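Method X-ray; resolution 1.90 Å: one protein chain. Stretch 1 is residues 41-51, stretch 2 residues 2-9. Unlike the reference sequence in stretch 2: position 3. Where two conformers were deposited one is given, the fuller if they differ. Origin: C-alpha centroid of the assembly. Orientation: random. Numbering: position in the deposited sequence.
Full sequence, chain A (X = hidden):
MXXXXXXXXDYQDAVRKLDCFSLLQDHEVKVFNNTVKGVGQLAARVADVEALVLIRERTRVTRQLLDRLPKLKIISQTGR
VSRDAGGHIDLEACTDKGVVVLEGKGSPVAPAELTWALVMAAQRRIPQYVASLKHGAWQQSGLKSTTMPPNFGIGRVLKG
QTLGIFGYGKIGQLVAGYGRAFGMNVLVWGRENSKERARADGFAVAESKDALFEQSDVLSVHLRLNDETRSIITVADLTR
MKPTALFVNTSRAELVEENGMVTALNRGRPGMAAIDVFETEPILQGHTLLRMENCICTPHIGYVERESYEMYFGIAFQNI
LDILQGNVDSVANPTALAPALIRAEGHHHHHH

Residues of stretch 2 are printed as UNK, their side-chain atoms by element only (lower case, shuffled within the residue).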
# COMPACT_ATOMS: atom_id res chain seq x y z
N GLN A 41 20.14 -16.93 28.92
CA GLN A 41 20.75 -16.76 27.60
C GLN A 41 21.05 -15.30 27.24
O GLN A 41 22.07 -15.01 26.62
CB GLN A 41 19.82 -17.34 26.52
CG GLN A 41 19.75 -18.86 26.42
CD GLN A 41 18.78 -19.33 25.33
OE1 GLN A 41 18.87 -20.47 24.86
NE2 GLN A 41 17.85 -18.46 24.93
N LEU A 42 20.16 -14.40 27.65
CA LEU A 42 20.33 -12.98 27.37
C LEU A 42 21.44 -12.36 28.21
O LEU A 42 22.24 -11.57 27.69
CB LEU A 42 19.00 -12.22 27.57
CG LEU A 42 18.97 -10.73 27.21
CD1 LEU A 42 19.44 -10.49 25.78
CD2 LEU A 42 17.57 -10.17 27.43
N ALA A 43 21.50 -12.73 29.49
CA ALA A 43 22.57 -12.26 30.38
C ALA A 43 23.96 -12.73 29.93
O ALA A 43 24.92 -11.96 30.02
CB ALA A 43 22.30 -12.67 31.81
N ALA A 44 24.06 -13.96 29.44
CA ALA A 44 25.31 -14.47 28.87
C ALA A 44 25.70 -13.73 27.59
O ALA A 44 26.89 -13.53 27.33
CB ALA A 44 25.21 -15.97 28.61
N ARG A 45 24.70 -13.32 26.81
CA ARG A 45 24.97 -12.62 25.56
C ARG A 45 25.50 -11.21 25.80
O ARG A 45 26.38 -10.76 25.09
CB ARG A 45 23.73 -12.62 24.65
CG ARG A 45 24.04 -12.99 23.19
CD ARG A 45 24.22 -14.50 23.02
NE ARG A 45 24.56 -14.89 21.66
CZ ARG A 45 25.79 -14.95 21.16
NH1 ARG A 45 26.84 -14.64 21.91
NH2 ARG A 45 25.98 -15.32 19.90
N VAL A 46 25.00 -10.53 26.83
CA VAL A 46 25.44 -9.15 27.14
C VAL A 46 26.28 -8.99 28.44
O VAL A 46 26.32 -7.92 29.05
CB VAL A 46 24.25 -8.13 27.10
CG1 VAL A 46 23.65 -8.08 25.69
CG2 VAL A 46 23.17 -8.46 28.13
N ALA A 47 26.98 -10.06 28.81
CA ALA A 47 27.70 -10.13 30.09
C ALA A 47 28.74 -9.03 30.30
O ALA A 47 28.88 -8.50 31.41
CB ALA A 47 28.32 -11.52 30.29
N ASP A 48 29.46 -8.67 29.24
CA ASP A 48 30.53 -7.68 29.34
C ASP A 48 30.13 -6.25 29.00
O ASP A 48 30.98 -5.36 29.06
CB ASP A 48 31.71 -8.08 28.45
CG ASP A 48 32.31 -9.43 28.82
OD1 ASP A 48 32.45 -9.71 30.04
OD2 ASP A 48 32.64 -10.20 27.89
N VAL A 49 28.88 -6.01 28.62
CA VAL A 49 28.56 -4.68 28.11
C VAL A 49 28.28 -3.68 29.22
O VAL A 49 27.64 -3.99 30.21
CB VAL A 49 27.46 -4.66 26.97
CG1 VAL A 49 27.29 -6.04 26.35
CG2 VAL A 49 26.13 -4.08 27.42
N GLU A 50 28.80 -2.47 29.03
CA GLU A 50 28.57 -1.41 29.97
C GLU A 50 27.41 -0.54 29.49
O GLU A 50 26.76 0.12 30.31
CB GLU A 50 29.84 -0.58 30.11
CG GLU A 50 31.08 -1.41 30.44
CD GLU A 50 32.36 -0.72 30.00
OE1 GLU A 50 32.78 0.23 30.69
OE2 GLU A 50 32.93 -1.14 28.97
N ALA A 51 27.16 -0.52 28.18
CA ALA A 51 26.05 0.26 27.63
C ALA A 51 25.19 -0.54 26.68
O ALA A 51 25.69 -1.19 25.76
CB ALA A 51 26.53 1.56 26.97
N UNK A 2 35.87 4.77 26.70
CA UNK A 2 35.63 3.71 25.70
C UNK A 2 34.84 2.54 26.32
O UNK A 2 35.39 1.74 27.08
o UNK A 2 36.78 2.19 24.20
c UNK A 2 36.97 3.23 25.13
N UNK A 3 33.56 2.46 25.96
CA UNK A 3 32.63 1.47 26.50
C UNK A 3 32.46 0.28 25.57
O UNK A 3 32.66 0.38 24.35
c UNK A 3 31.13 3.31 27.71
c UNK A 3 31.56 2.97 29.13
c UNK A 3 29.71 3.85 27.75
c UNK A 3 31.25 2.11 26.77
N UNK A 4 32.11 -0.85 26.17
CA UNK A 4 31.62 -2.01 25.45
C UNK A 4 30.11 -1.78 25.31
O UNK A 4 29.38 -1.68 26.32
n UNK A 4 30.53 -7.52 24.12
c UNK A 4 31.69 -6.73 24.60
c UNK A 4 31.93 -3.26 26.28
c UNK A 4 31.23 -5.48 25.33
c UNK A 4 32.36 -4.48 25.49
N UNK A 5 29.65 -1.64 24.06
CA UNK A 5 28.25 -1.31 23.75
C UNK A 5 27.60 -2.44 22.97
O UNK A 5 28.22 -3.03 22.08
c UNK A 5 28.15 0.03 22.97
c UNK A 5 28.67 1.17 23.82
c UNK A 5 28.81 2.48 23.10
c UNK A 5 26.70 0.30 22.46
N UNK A 6 26.36 -2.79 23.34
CA UNK A 6 25.58 -3.73 22.57
C UNK A 6 24.25 -3.12 22.15
O UNK A 6 23.60 -2.41 22.92
c UNK A 6 25.35 -5.01 23.34
N UNK A 7 23.87 -3.40 20.90
CA UNK A 7 22.57 -3.05 20.35
C UNK A 7 21.83 -4.36 20.11
O UNK A 7 22.33 -5.25 19.41
c UNK A 7 21.28 -1.87 18.54
c UNK A 7 23.64 -1.12 19.04
c UNK A 7 22.67 -2.32 18.99
N UNK A 8 20.64 -4.47 20.68
CA UNK A 8 19.86 -5.71 20.60
C UNK A 8 18.82 -5.68 19.48
O UNK A 8 18.38 -4.60 19.07
c UNK A 8 19.13 -6.47 24.35
c UNK A 8 20.02 -6.15 23.18
c UNK A 8 19.15 -5.90 21.94
c UNK A 8 21.00 -7.31 22.92
N UNK A 9 18.43 -6.86 19.00
CA UNK A 9 17.20 -7.08 18.19
C UNK A 9 17.13 -6.35 16.84
O UNK A 9 16.07 -5.88 16.45
o UNK A 9 16.15 -8.54 20.52
o UNK A 9 15.73 -6.55 21.35
c UNK A 9 15.95 -7.32 20.39
c UNK A 9 15.94 -6.73 19.00

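Position 2 carries one carbon followed by one oxygen and does not reach stretch 1 with either, a small hydroxyl side chain, so it is Ser 2. Its CA-to-CB bond points away from stretch 1, and at this exposed site the hydroxyl finds a hydrogen-bond partner elsewhere in the structure.

Position 3 has four carbons, forked at the second. One tip meets the Ala 51 methyl and the other the Glu 50 carboxylate. The fork beyond CB identifies Leu 3, which differs from the reference sequence. Leu 3 CD1 lies 4.0 Å from Ala 51 CB and Leu 3 CD2 3.4 Å from Glu 50 OE1. Leu 3 is buried, and its CD1 packs on the Ala 51 methyl.

At position 4, four carbons run in a row past Asp 48 and Val 49 and end in nitrogen, which makes the residue Lys 4. Lys 4 CE comes within 4.1 Å of Asp 48 CB, and Lys 4 CD within 4.1 Å of Val 49 CG1. A long aliphatic stem suits this partly exposed site, since its carbons cover Asp 48 and Val 49.

Position 5 shows four carbons forked at the first, with one arm two carbons long, packed on the Ala 51 methyl. This is Ile 5, beta-branched as is common in strands. Ile 5 CG1 lies 3.8 Å from Ala 51 CB, both side chains on the same face of the sheet.

A single carbon at position 6, pointing toward stretch 1 and touching Val 46 and Val 49, defines Ala 6. Ala 6 CB is 3.7 Å from Val 49 CG1 and 4.2 Å from Val 46 CG1, so the small methyl fits close against two valines.

Position 7 has one carbon bearing two more, pointing away from stretch 1 without contact: Val 7. A buried, beta-branched apolar side chain suits such a strand site.

Position 8 again has four carbons forked at the second, its tips meeting Leu 42 and Val 46, hence Leu 8. Leu 8 CD2 reaches Val 46 CG1 at 3.9 Å, and Leu 8 CD1 lies 4.3 Å from Leu 42 CD1, extending the apolar contact to the helix.

Position 9 has two carbons, the second carrying two oxygens, none touching stretch 1: Asp 9. Its buried carboxylate is tolerable because both oxygens are hydrogen-bonded elsewhere in the structure.

The contact joins backbone pairing to apolar packing. Ala 51 N donates to Lys 4 O at 3.1 Å and Ala 6 N to Ala 51 O at 3.0 Å, fixing a parallel bridge between Ala 51 and Ile 5; Lys 4 O also accepts from Glu 50 N at 2.9 Å. Before the bridge, the Glu 50 side chain takes over: Lys 4 N donates to Glu 50 OE2 at 2.9 Å. Ala 6 in the strand and Leu 8 just after it both point toward stretch 1, with Val 7 between them pointing away.

Stretch 2, residues 2-9: SLKIAVLD
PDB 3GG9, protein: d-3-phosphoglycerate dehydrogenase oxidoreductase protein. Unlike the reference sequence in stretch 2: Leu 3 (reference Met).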